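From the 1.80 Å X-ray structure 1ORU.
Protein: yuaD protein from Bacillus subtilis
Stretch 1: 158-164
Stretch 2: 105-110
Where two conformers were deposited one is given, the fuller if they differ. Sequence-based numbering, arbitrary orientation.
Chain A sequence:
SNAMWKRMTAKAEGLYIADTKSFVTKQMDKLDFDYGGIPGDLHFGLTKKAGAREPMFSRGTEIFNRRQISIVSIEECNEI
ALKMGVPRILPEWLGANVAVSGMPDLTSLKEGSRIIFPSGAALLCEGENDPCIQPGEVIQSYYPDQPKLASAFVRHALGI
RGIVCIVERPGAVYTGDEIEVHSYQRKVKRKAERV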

# COMPACT_ATOMS: atom_id res chain seq x y z
N LEU A 158 17.21 -8.32 -8.65
CA LEU A 158 15.82 -8.73 -8.54
C LEU A 158 15.60 -9.58 -7.30
O LEU A 158 16.29 -10.58 -7.09
CB LEU A 158 15.39 -9.51 -9.78
CG LEU A 158 13.93 -9.95 -9.80
CD1 LEU A 158 13.03 -8.72 -9.80
CD2 LEU A 158 13.66 -10.80 -11.04
N GLY A 159 14.65 -9.18 -6.47
CA GLY A 159 14.35 -9.92 -5.25
C GLY A 159 15.17 -9.53 -4.04
O GLY A 159 14.92 -10.03 -2.94
N ILE A 160 16.16 -8.66 -4.23
CA ILE A 160 17.01 -8.22 -3.13
C ILE A 160 17.39 -6.75 -3.29
O ILE A 160 18.45 -6.32 -2.84
CB ILE A 160 18.32 -9.05 -3.03
CG1 ILE A 160 19.08 -9.01 -4.36
CG2 ILE A 160 18.01 -10.48 -2.64
CD1 ILE A 160 20.40 -9.79 -4.35
N ARG A 161 16.51 -5.97 -3.91
CA ARG A 161 16.82 -4.57 -4.12
C ARG A 161 16.12 -3.65 -3.11
O ARG A 161 16.20 -2.43 -3.22
CB ARG A 161 16.46 -4.16 -5.55
CG ARG A 161 17.02 -2.81 -5.98
CD ARG A 161 15.90 -1.90 -6.43
NE ARG A 161 16.35 -0.56 -6.82
CZ ARG A 161 16.81 0.37 -5.99
NH1 ARG A 161 16.89 0.14 -4.68
NH2 ARG A 161 17.15 1.56 -6.47
N GLY A 162 15.45 -4.23 -2.12
CA GLY A 162 14.79 -3.42 -1.12
C GLY A 162 13.31 -3.14 -1.35
O GLY A 162 12.69 -3.70 -2.25
N ILE A 163 12.76 -2.24 -0.53
CA ILE A 163 11.35 -1.89 -0.60
C ILE A 163 11.11 -0.39 -0.62
O ILE A 163 12.04 0.41 -0.44
CB ILE A 163 10.60 -2.45 0.64
CG1 ILE A 163 11.16 -1.79 1.91
CG2 ILE A 163 10.77 -3.96 0.71
CD1 ILE A 163 10.53 -2.26 3.22
N VAL A 164 9.87 -0.01 -0.87
CA VAL A 164 9.47 1.39 -0.86
C VAL A 164 8.35 1.50 0.17
O VAL A 164 7.61 0.53 0.39
CB VAL A 164 8.96 1.89 -2.24
CG1 VAL A 164 10.15 2.13 -3.15
CG2 VAL A 164 8.02 0.87 -2.85
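Stretch 2 (105-110) DLTSLK

The hydroxyl of Thr-107 sits in the bend of the 159-162 loop and takes a backbone amide's hydrogen bond there. The donor is Gly-162 N, 2.9 Å from Thr-107 OG1, with an N-H...O angle of 150°. This is the sole direct hydrogen bond between the two stretches. Arg-161 N also lies close, 3.4 Å from Thr-107 OG1, but the angle is poor and no bond is assigned.

Stretch 2 is a short 3-10 segment, 106-108, with loop on both sides. Two backbone hydrogen bonds tighten it: Ser-108 N to Asp-105 O at 3.0 Å, and Leu-109 N to Leu-106 O at 2.9 Å. Stretch 1 is loop or turn from Leu-158 to Gly-162 and enters a strand at Ile-163. From first to last CA the stretches run obliquely, broadly in the same sense. They meet closely at one CA pair rather than along a register: the CA atoms of Gly-162 and Thr-107 are 4.5 Å apart. So short a spacing leaves little room between the two backbones at this point.

Thr-107 points its CA-to-CB bond toward stretch 1, with chi1 in the m well. Thr-107 OG1 lies 3.3 Å from Ile-160 CA, and Thr-107 CB lies 3.2 Å from Gly-159 O. Thr-107 is therefore packed against loop backbone at several successive residues. The side chains of Ile-160 and Arg-161 start away from stretch 2, which leaves their backbone to face the threonine.

Gly-159 and Gly-162 both have positive phi, 88° and 96°. At these backbone angles a CB would be jammed against the preceding carbonyl oxygen, so the local conformation itself calls for glycine. Gly-162 CA also lies 4.3 Å from Leu-106 CD2.

Ile-163 supplies the apolar part of the contact. Its CA-to-CB bond points sideways, but the end of the side chain comes nearer to stretch 2. Ile-163 CD1 is 3.7 Å from Leu-106 CD1 and 3.9 Å from Leu-109 CD2, so it packs against both leucines. Ile-163 CG2 lies 3.6 Å from Leu-106 O and 4.0 Å from Thr-107 CA, against the backbone of the 3-10 segment.

A water adds an indirect link. The oxygen of water 1 donates to Gly-159 O at 2.7 Å and is hydrogen-bonded to Ser-108 OG at 3.2 Å. Ser-108 is exposed and its CA-to-CB bond points away from stretch 1. Together the two stretches bury 315 Å², both sides summed.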

# COMPACT_ATOMS: atom_id res chain seq x y z
N ASP A 105 16.51 -10.36 4.66
CA ASP A 105 15.43 -10.68 3.73
C ASP A 105 14.43 -9.53 3.66
O ASP A 105 13.23 -9.75 3.48
CB ASP A 105 14.72 -11.96 4.17
CG ASP A 105 15.56 -13.20 3.95
OD1 ASP A 105 15.95 -13.45 2.79
OD2 ASP A 105 15.83 -13.91 4.93
N LEU A 106 14.94 -8.31 3.78
CA LEU A 106 14.12 -7.11 3.74
C LEU A 106 13.16 -7.04 2.56
O LEU A 106 11.99 -6.67 2.71
CB LEU A 106 15.01 -5.86 3.69
CG LEU A 106 14.29 -4.54 3.41
CD1 LEU A 106 13.42 -4.17 4.61
CD2 LEU A 106 15.32 -3.45 3.12
N THR A 107 13.66 -7.38 1.38
CA THR A 107 12.84 -7.31 0.18
C THR A 107 11.56 -8.13 0.26
O THR A 107 10.57 -7.83 -0.42
CB THR A 107 13.68 -7.72 -1.06
OG1 THR A 107 14.82 -6.86 -1.15
CG2 THR A 107 12.86 -7.58 -2.33
N SER A 108 11.55 -9.16 1.12
CA SER A 108 10.37 -10.00 1.27
C SER A 108 9.34 -9.44 2.25
O SER A 108 8.25 -10.01 2.38
CB SER A 108 10.76 -11.41 1.72
OG SER A 108 11.51 -12.06 0.71
N LEU A 109 9.66 -8.36 2.95
CA LEU A 109 8.72 -7.78 3.91
C LEU A 109 7.41 -7.47 3.18
O LEU A 109 7.38 -6.68 2.24
CB LEU A 109 9.30 -6.50 4.52
CG LEU A 109 8.50 -5.90 5.68
CD1 LEU A 109 8.53 -6.84 6.88
CD2 LEU A 109 9.10 -4.55 6.05
N LYS A 110 6.32 -8.08 3.63
CA LYS A 110 5.04 -7.89 2.97
C LYS A 110 4.40 -6.52 3.11
O LYS A 110 4.61 -5.81 4.10
CB LYS A 110 4.06 -8.97 3.44
CG LYS A 110 4.47 -10.37 3.02
CD LYS A 110 3.53 -11.43 3.57
CE LYS A 110 3.99 -12.83 3.18
NZ LYS A 110 3.18 -13.90 3.85
O HOH W 1 12.79 -11.36 -2.09